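PDB 1SR4: cytolethal distending toxin protein C from Haemophilus ducreyi, which forms, with subunits A and B, a tripartite bacterial genotoxin, and as a ricin-like lectin subunit probably helps bind carbohydrate on host cells. Local coordinates for residues Ser24-Gln29 with Ser139-Trp144; Pro30-His35 with Leu42-Glu47. All coordinates share one frame; numbering follows the deposited sequence.

Contact 1 of 2, residues Ser24-Gln29 with Ser139-Trp144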
ATOM      1  N   SER C  24     -10.892  -1.840 -15.925  1.00  9.64           N
ATOM      2  CA  SER C  24     -10.407  -3.046 -16.590  1.00  9.40           C
ATOM      3  C   SER C  24      -8.974  -2.705 -16.982  1.00  9.69           C
ATOM      4  O   SER C  24      -8.726  -1.614 -17.496  1.00  8.56           O
ATOM      5  CB  SER C  24     -11.202  -3.302 -17.872  1.00  8.57           C
ATOM      6  OG  SER C  24     -10.468  -4.147 -18.747  1.00  9.51           O
ATOM      7  N   LEU C  25      -8.030  -3.609 -16.763  1.00  9.20           N
ATOM      8  CA  LEU C  25      -6.664  -3.296 -17.150  1.00  8.98           C
ATOM      9  C   LEU C  25      -6.480  -3.423 -18.651  1.00 10.02           C
ATOM     10  O   LEU C  25      -5.468  -2.991 -19.202  1.00  8.53           O
ATOM     11  CB  LEU C  25      -5.661  -4.188 -16.425  1.00  8.28           C
ATOM     12  CG  LEU C  25      -5.617  -3.938 -14.918  1.00 11.09           C
ATOM     13  CD1 LEU C  25      -4.336  -4.564 -14.364  1.00 11.07           C
ATOM     14  CD2 LEU C  25      -5.639  -2.428 -14.628  1.00  8.25           C
ATOM     15  N   LEU C  26      -7.472  -3.998 -19.321  1.00  8.82           N
ATOM     16  CA  LEU C  26      -7.385  -4.130 -20.763  1.00 10.27           C
ATOM     17  C   LEU C  26      -7.922  -2.863 -21.436  1.00  9.32           C
ATOM     18  O   LEU C  26      -7.276  -2.315 -22.311  1.00  9.83           O
ATOM     19  CB  LEU C  26      -8.173  -5.362 -21.237  1.00 11.26           C
ATOM     20  CG  LEU C  26      -8.076  -5.699 -22.733  1.00 13.49           C
ATOM     21  CD1 LEU C  26      -8.401  -7.195 -22.955  1.00 13.82           C
ATOM     22  CD2 LEU C  26      -9.058  -4.814 -23.525  1.00 12.32           C
ATOM     23  N   THR C  27      -9.106  -2.405 -21.035  1.00  9.74           N
ATOM     24  CA  THR C  27      -9.687  -1.198 -21.636  1.00 10.33           C
ATOM     25  C   THR C  27      -9.342   0.098 -20.892  1.00 10.75           C
ATOM     26  O   THR C  27      -9.438   1.186 -21.468  1.00 11.20           O
ATOM     27  CB  THR C  27     -11.228  -1.257 -21.682  1.00  9.14           C
ATOM     28  OG1 THR C  27     -11.746  -1.108 -20.351  1.00  9.29           O
ATOM     29  CG2 THR C  27     -11.706  -2.597 -22.283  1.00 10.85           C
ATOM     30  N   ALA C  28      -8.972  -0.024 -19.619  1.00  9.37           N
ATOM     31  CA  ALA C  28      -8.663   1.136 -18.769  1.00 12.64           C
ATOM     32  C   ALA C  28      -9.912   1.977 -18.486  1.00 12.30           C
ATOM     33  O   ALA C  28      -9.822   3.044 -17.881  1.00 13.52           O
ATOM     34  CB  ALA C  28      -7.591   2.022 -19.410  1.00 10.73           C
ATOM     35  N   GLN C  29     -11.080   1.517 -18.931  1.00 13.37           N
ATOM     36  CA  GLN C  29     -12.310   2.278 -18.688  1.00 12.77           C
ATOM     37  C   GLN C  29     -12.871   2.009 -17.290  1.00 12.59           C
ATOM     38  O   GLN C  29     -12.918   0.872 -16.839  1.00 12.01           O
ATOM     39  CB  GLN C  29     -13.387   1.904 -19.712  1.00 15.85           C
ATOM     40  CG  GLN C  29     -13.015   2.195 -21.159  1.00 15.94           C
ATOM     41  CD  GLN C  29     -14.122   1.805 -22.115  1.00 19.59           C
ATOM     42  OE1 GLN C  29     -14.628   0.682 -22.077  1.00 20.24           O
ATOM     43  NE2 GLN C  29     -14.501   2.729 -22.987  1.00 20.63           N
ATOM     44  N   SER C 139      -4.854 -13.325 -18.775  1.00  9.53           N
ATOM     45  CA  SER C 139      -4.606 -12.164 -19.626  1.00 10.98           C
ATOM     46  C   SER C 139      -5.285 -10.942 -18.980  1.00 11.27           C
ATOM     47  O   SER C 139      -6.075 -11.086 -18.039  1.00 11.28           O
ATOM     48  CB  SER C 139      -5.206 -12.385 -21.006  1.00 12.27           C
ATOM     49  OG  SER C 139      -6.613 -12.349 -20.902  1.00 11.64           O
ATOM     50  N   LEU C 140      -4.988  -9.755 -19.496  1.00  9.40           N
ATOM     51  CA  LEU C 140      -5.568  -8.512 -18.979  1.00 10.05           C
ATOM     52  C   LEU C 140      -7.094  -8.472 -19.029  1.00  9.42           C
ATOM     53  O   LEU C 140      -7.723  -7.731 -18.281  1.00  8.50           O
ATOM     54  CB  LEU C 140      -5.002  -7.308 -19.749  1.00  9.48           C
ATOM     55  CG  LEU C 140      -3.486  -7.093 -19.621  1.00 12.14           C
ATOM     56  CD1 LEU C 140      -2.991  -6.099 -20.684  1.00  9.38           C
ATOM     57  CD2 LEU C 140      -3.178  -6.555 -18.217  1.00  8.45           C
ATOM     58  N   ALA C 141      -7.698  -9.262 -19.903  1.00  9.18           N
ATOM     59  CA  ALA C 141      -9.160  -9.270 -20.007  1.00  9.44           C
ATOM     60  C   ALA C 141      -9.824  -9.674 -18.686  1.00  9.36           C
ATOM     61  O   ALA C 141     -10.958  -9.292 -18.412  1.00 10.32           O
ATOM     62  CB  ALA C 141      -9.607 -10.220 -21.153  1.00  8.33           C
ATOM     63  N   TYR C 142      -9.092 -10.426 -17.863  1.00  9.56           N
ATOM     64  CA  TYR C 142      -9.580 -10.905 -16.569  1.00  9.81           C
ATOM     65  C   TYR C 142      -9.130 -10.043 -15.411  1.00 10.49           C
ATOM     66  O   TYR C 142      -9.534 -10.284 -14.281  1.00  9.40           O
ATOM     67  CB  TYR C 142      -9.028 -12.307 -16.286  1.00 12.60           C
ATOM     68  CG  TYR C 142      -9.565 -13.381 -17.176  1.00 11.32           C
ATOM     69  CD1 TYR C 142     -10.548 -14.249 -16.721  1.00 14.34           C
ATOM     70  CD2 TYR C 142      -9.120 -13.501 -18.483  1.00 11.83           C
ATOM     71  CE1 TYR C 142     -11.090 -15.223 -17.555  1.00 14.59           C
ATOM     72  CE2 TYR C 142      -9.647 -14.467 -19.329  1.00 16.26           C
ATOM     73  CZ  TYR C 142     -10.631 -15.322 -18.856  1.00 17.44           C
ATOM     74  OH  TYR C 142     -11.155 -16.277 -19.686  1.00 19.37           O
ATOM     75  N   GLN C 143      -8.283  -9.058 -15.699  1.00  9.04           N
ATOM     76  CA  GLN C 143      -7.684  -8.215 -14.677  1.00  8.67           C
ATOM     77  C   GLN C 143      -8.321  -6.871 -14.444  1.00  8.03           C
ATOM     78  O   GLN C 143      -8.689  -6.176 -15.382  1.00  7.79           O
ATOM     79  CB  GLN C 143      -6.213  -8.007 -15.013  1.00  8.30           C
ATOM     80  CG  GLN C 143      -5.408  -9.305 -15.181  1.00  6.26           C
ATOM     81  CD  GLN C 143      -3.957  -8.996 -15.464  1.00  6.53           C
ATOM     82  OE1 GLN C 143      -3.406  -8.040 -14.912  1.00  7.26           O
ATOM     83  NE2 GLN C 143      -3.320  -9.805 -16.307  1.00  7.41           N
ATOM     84  N   TRP C 144      -8.390  -6.499 -13.172  1.00  8.77           N
ATOM     85  CA  TRP C 144      -8.992  -5.252 -12.744  1.00  9.12           C
ATOM     86  C   TRP C 144      -8.094  -4.434 -11.824  1.00  9.26           C
ATOM     87  O   TRP C 144      -7.371  -4.983 -10.989  1.00 10.29           O
ATOM     88  CB  TRP C 144     -10.299  -5.577 -12.021  1.00  8.24           C
ATOM     89  CG  TRP C 144     -11.242  -6.254 -12.958  1.00 10.49           C
ATOM     90  CD1 TRP C 144     -11.308  -7.588 -13.251  1.00 10.27           C
ATOM     91  CD2 TRP C 144     -12.133  -5.600 -13.858  1.00  9.38           C
ATOM     92  NE1 TRP C 144     -12.182  -7.800 -14.297  1.00 10.51           N
ATOM     93  CE2 TRP C 144     -12.701  -6.595 -14.688  1.00 10.66           C
ATOM     94  CE3 TRP C 144     -12.501  -4.261 -14.051  1.00 10.47           C
ATOM     95  CZ2 TRP C 144     -13.623  -6.292 -15.702  1.00  9.58           C
ATOM     96  CZ3 TRP C 144     -13.412  -3.957 -15.058  1.00 13.39           C
ATOM     97  CH2 TRP C 144     -13.961  -4.969 -15.871  1.00 12.22           C
TER
HETATM   98  O   HOH W   1     -10.434  -6.499 -17.488  1.00 13.46           O
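The indole of W144 has the backbone of S24 on one face, its CA 3.4 Å above the ring plane and offset toward the rim; water 1 sits over that face too. S24 adds a CH-pi contact, CB lying 4.0 Å from the centroid of the six-membered ring, while the ring's NE1 is held by the carbonyl of I116. S24 and W144 form an antiparallel, non-hydrogen-bonded pair where strands 19-24 and 144-147 meet.

One backbone bond crosses beside them: L25 N gives its hydrogen to Q143 O at 3.0 Å, almost straight at 176° although the donor stands above the carbonyl plane. Water 1 lies 2.8 Å from Q143 O, placed to donate, and also bonds S24 OG. That hydroxyl, anti to its own backbone N (chi1 159°), accepts from L26 N and T27 N, an ST turn and ST motif.

The leucines close the apolar side: L25 CB meets L140 CD2 at 3.9 Å, L26 CB meets L140 CB at 4.0 Å, and L26 CD1 rests on A141 CB at 3.7 Å. L25 also crosses the extended Q143 side chain at about a right angle. Q143 NE2 bonds F138 O and L200 O of subunit A; N87 of that chain donates to the carbonyl of L26. The Q143 carbonyl can thus be gripped twice, by an amide and a water, where two strands of the trefoil fold join beside subunit A.

Contact 2 of 2, residues Pro30-His35 with Leu42-Glu47; sequences PVKNDH and LSTHWE
L42 enters through its carbonyl, which takes a weak bond from N33 ND2 at 3.3 Å and an ordinary one from water 3. S43 follows in the 3-10 turn and makes the main backbone link: N33 N donates to S43 O at 2.9 Å, in the carbonyl plane, and K32 CA lies 3.1 Å from S43 O, a CA-H...O contact. The S43 hydroxyl is turned to N40 O. Next comes T44, whose CG2, anti to its carbonyl carbon, meets P30 CG at 3.8 Å and lies alongside the extended K32 chain; K32 NZ goes on to S38 O, and T44 OG1 to Y41 O. Water 2 lies within bonding reach of both T44 O and V31 O and so bridges the two segments. The H45 imidazole bonds R19 and F150 O, and its carbonyl accepts a hydrogen bond from water 3.

W46, at the start of strand 46-50, presents its edge to the loop. NE1 donates to V31 O at 3.0 Å with the acceptor close to the ring plane, though the donor stands well above the carbonyl plane, and water 2 lies in the ring plane as well. CH2 also lies 3.5 Å from N33 CB.

N33 holds its CG in the crowded position between backbone N and carbonyl carbon (chi1 65°). From there OD1 accepts from H35 N on a lone pair, an Asx turn, while ND2 reaches back to L42 and, weakly, to water 3. One amide thus serves its own turn and the L42 carbonyl, and V31 O can be shared by indole and water: a partly buried polar seam ties the loop to the start of the strand it leads into.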
ATOM      1  N   PRO C  30     -13.285   3.058 -16.573  1.00 12.64           N
ATOM      2  CA  PRO C  30     -13.832   2.776 -15.243  1.00 12.47           C
ATOM      3  C   PRO C  30     -15.268   2.241 -15.372  1.00 13.92           C
ATOM      4  O   PRO C  30     -16.010   2.644 -16.281  1.00 12.64           O
ATOM      5  CB  PRO C  30     -13.786   4.138 -14.552  1.00 12.79           C
ATOM      6  CG  PRO C  30     -13.941   5.105 -15.687  1.00 14.52           C
ATOM      7  CD  PRO C  30     -13.118   4.507 -16.800  1.00 11.36           C
ATOM      8  N   VAL C  31     -15.641   1.313 -14.495  1.00 12.31           N
ATOM      9  CA  VAL C  31     -16.993   0.763 -14.499  1.00 13.43           C
ATOM     10  C   VAL C  31     -17.823   1.909 -13.938  1.00 15.62           C
ATOM     11  O   VAL C  31     -17.452   2.506 -12.922  1.00 14.31           O
ATOM     12  CB  VAL C  31     -17.096  -0.479 -13.583  1.00 13.66           C
ATOM     13  CG1 VAL C  31     -18.525  -0.992 -13.544  1.00 12.14           C
ATOM     14  CG2 VAL C  31     -16.153  -1.585 -14.107  1.00 10.93           C
ATOM     15  N   LYS C  32     -18.920   2.245 -14.607  1.00 14.85           N
ATOM     16  CA  LYS C  32     -19.751   3.362 -14.167  1.00 16.93           C
ATOM     17  C   LYS C  32     -21.089   2.959 -13.567  1.00 17.42           C
ATOM     18  O   LYS C  32     -21.576   1.850 -13.790  1.00 15.86           O
ATOM     19  CB  LYS C  32     -20.020   4.305 -15.343  1.00 19.34           C
ATOM     20  CG  LYS C  32     -18.815   5.124 -15.814  1.00 23.61           C
ATOM     21  CD  LYS C  32     -19.276   6.087 -16.908  1.00 28.15           C
ATOM     22  CE  LYS C  32     -18.239   7.154 -17.235  1.00 30.35           C
ATOM     23  NZ  LYS C  32     -18.812   8.166 -18.181  1.00 30.94           N
ATOM     24  N   ASN C  33     -21.669   3.861 -12.775  1.00 18.64           N
ATOM     25  CA  ASN C  33     -22.980   3.603 -12.209  1.00 18.99           C
ATOM     26  C   ASN C  33     -23.922   4.584 -12.903  1.00 20.47           C
ATOM     27  O   ASN C  33     -23.486   5.558 -13.505  1.00 19.32           O
ATOM     28  CB  ASN C  33     -22.997   3.765 -10.676  1.00 18.51           C
ATOM     29  CG  ASN C  33     -22.723   5.186 -10.215  1.00 18.65           C
ATOM     30  OD1 ASN C  33     -23.547   6.080 -10.391  1.00 19.33           O
ATOM     31  ND2 ASN C  33     -21.561   5.396  -9.604  1.00 19.59           N
ATOM     32  N   ASP C  34     -25.211   4.309 -12.819  1.00 22.84           N
ATOM     33  CA  ASP C  34     -26.234   5.121 -13.463  1.00 26.21           C
ATOM     34  C   ASP C  34     -26.881   6.127 -12.518  1.00 25.29           C
ATOM     35  O   ASP C  34     -27.808   6.837 -12.898  1.00 25.51           O
ATOM     36  CB  ASP C  34     -27.302   4.179 -14.027  1.00 31.82           C
ATOM     37  CG  ASP C  34     -27.478   2.915 -13.172  1.00 37.00           C
ATOM     38  OD1 ASP C  34     -26.534   2.084 -13.101  1.00 39.89           O
ATOM     39  OD2 ASP C  34     -28.558   2.757 -12.566  1.00 40.11           O
ATOM     40  N   HIS C  35     -26.389   6.194 -11.289  1.00 24.38           N
ATOM     41  CA  HIS C  35     -26.963   7.099 -10.310  1.00 24.39           C
ATOM     42  C   HIS C  35     -26.596   8.552 -10.571  1.00 24.77           C
ATOM     43  O   HIS C  35     -27.281   9.469 -10.113  1.00 24.49           O
ATOM     44  CB  HIS C  35     -26.522   6.706  -8.906  1.00 25.32           C
ATOM     45  CG  HIS C  35     -27.258   7.431  -7.823  1.00 28.55           C
ATOM     46  ND1 HIS C  35     -28.561   7.131  -7.480  1.00 29.69           N
ATOM     47  CD2 HIS C  35     -26.884   8.456  -7.021  1.00 28.91           C
ATOM     48  CE1 HIS C  35     -28.956   7.940  -6.512  1.00 29.33           C
ATOM     49  NE2 HIS C  35     -27.957   8.753  -6.215  1.00 28.65           N
ATOM     50  N   LEU C  42     -18.717  11.531 -10.309  1.00 15.10           N
ATOM     51  CA  LEU C  42     -19.191  10.566  -9.318  1.00 16.01           C
ATOM     52  C   LEU C  42     -19.758   9.298  -9.963  1.00 14.23           C
ATOM     53  O   LEU C  42     -19.959   8.290  -9.286  1.00 12.19           O
ATOM     54  CB  LEU C  42     -20.241  11.194  -8.379  1.00 15.20           C
ATOM     55  CG  LEU C  42     -19.716  12.215  -7.359  1.00 17.24           C
ATOM     56  CD1 LEU C  42     -20.879  12.661  -6.469  1.00 18.73           C
ATOM     57  CD2 LEU C  42     -18.585  11.612  -6.501  1.00 15.69           C
ATOM     58  N   SER C  43     -20.016   9.347 -11.268  1.00 14.12           N
ATOM     59  CA  SER C  43     -20.524   8.178 -11.962  1.00 14.77           C
ATOM     60  C   SER C  43     -19.427   7.120 -12.101  1.00 14.37           C
ATOM     61  O   SER C  43     -19.708   5.984 -12.488  1.00 14.59           O
ATOM     62  CB  SER C  43     -21.050   8.555 -13.349  1.00 16.97           C
ATOM     63  OG  SER C  43     -20.012   9.034 -14.177  1.00 20.25           O
ATOM     64  N   THR C  44     -18.181   7.494 -11.798  1.00 12.28           N
ATOM     65  CA  THR C  44     -17.062   6.553 -11.894  1.00 10.68           C
ATOM     66  C   THR C  44     -16.560   6.108 -10.522  1.00 11.03           C
ATOM     67  O   THR C  44     -15.607   5.317 -10.429  1.00  9.55           O
ATOM     68  CB  THR C  44     -15.852   7.152 -12.647  1.00  9.72           C
ATOM     69  OG1 THR C  44     -15.331   8.258 -11.896  1.00 10.92           O
ATOM     70  CG2 THR C  44     -16.251   7.630 -14.045  1.00  9.60           C
ATOM     71  N   HIS C  45     -17.206   6.609  -9.465  1.00  9.82           N
ATOM     72  CA  HIS C  45     -16.824   6.283  -8.086  1.00  9.81           C
ATOM     73  C   HIS C  45     -17.663   5.184  -7.446  1.00 11.05           C
ATOM     74  O   HIS C  45     -18.865   5.069  -7.708  1.00  9.57           O
ATOM     75  CB  HIS C  45     -16.952   7.511  -7.166  1.00  8.96           C
ATOM     76  CG  HIS C  45     -15.969   8.604  -7.448  1.00  9.63           C
ATOM     77  ND1 HIS C  45     -15.565   9.496  -6.480  1.00  9.95           N
ATOM     78  CD2 HIS C  45     -15.334   8.969  -8.586  1.00 11.59           C
ATOM     79  CE1 HIS C  45     -14.724  10.369  -7.010  1.00 11.83           C
ATOM     80  NE2 HIS C  45     -14.568  10.073  -8.286  1.00 12.68           N
ATOM     81  N   TRP C  46     -17.007   4.406  -6.589  1.00 10.48           N
ATOM     82  CA  TRP C  46     -17.629   3.333  -5.821  1.00 11.45           C
ATOM     83  C   TRP C  46     -16.988   3.326  -4.452  1.00 11.96           C
ATOM     84  O   TRP C  46     -15.819   3.716  -4.297  1.00 14.33           O
ATOM     85  CB  TRP C  46     -17.369   1.958  -6.438  1.00 10.06           C
ATOM     86  CG  TRP C  46     -17.846   1.822  -7.840  1.00 12.07           C
ATOM     87  CD1 TRP C  46     -17.120   2.016  -8.978  1.00 13.57           C
ATOM     88  CD2 TRP C  46     -19.161   1.447  -8.258  1.00 11.64           C
ATOM     89  NE1 TRP C  46     -17.908   1.777 -10.083  1.00 13.15           N
ATOM     90  CE2 TRP C  46     -19.163   1.424  -9.665  1.00 11.96           C
ATOM     91  CE3 TRP C  46     -20.336   1.119  -7.573  1.00  9.51           C
ATOM     92  CZ2 TRP C  46     -20.302   1.091 -10.408  1.00 11.97           C
ATOM     93  CZ3 TRP C  46     -21.457   0.784  -8.302  1.00 12.57           C
ATOM     94  CH2 TRP C  46     -21.434   0.770  -9.709  1.00 11.40           C
ATOM     95  N   GLU C  47     -17.759   2.890  -3.463  1.00 11.52           N
ATOM     96  CA  GLU C  47     -17.261   2.740  -2.107  1.00 12.57           C
ATOM     97  C   GLU C  47     -17.032   1.242  -1.988  1.00 13.31           C
ATOM     98  O   GLU C  47     -17.904   0.438  -2.347  1.00 11.19           O
ATOM     99  CB  GLU C  47     -18.304   3.193  -1.086  1.00 14.57           C
ATOM    100  CG  GLU C  47     -18.637   4.676  -1.221  1.00 18.52           C
ATOM    101  CD  GLU C  47     -19.759   5.112  -0.303  1.00 22.12           C
ATOM    102  OE1 GLU C  47     -20.560   4.243   0.117  1.00 21.50           O
ATOM    103  OE2 GLU C  47     -19.848   6.326  -0.021  1.00 20.53           O
TER
HETATM  104  O   HOH W   2     -15.028   2.948 -11.607  1.00  9.14           O
HETATM  105  O   HOH W   3     -20.827   6.676  -6.985  1.00 11.80           O

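How the contacts relate
Contacts 1 and 2 follow one another without a break on their first segments, 24-29 running straight into 30-35. The chain then reaches 42-47 after a short excursion and returns to 139-144 only near its end, so contact 2 is local and contact 1 long-range. Their centres lie about 17 Å apart, yet they touch: W144 CZ3 packs on V31 CG2 at 3.7 Å. In the antiparallel sheet strand 19-24 lies between 46-50 and 144-147. Contact 1 holds the start of the loop between strands 19-24 and 46-50, and contact 2 joins its later part to the start of the strand that follows, while only contact 1 reaches subunit A.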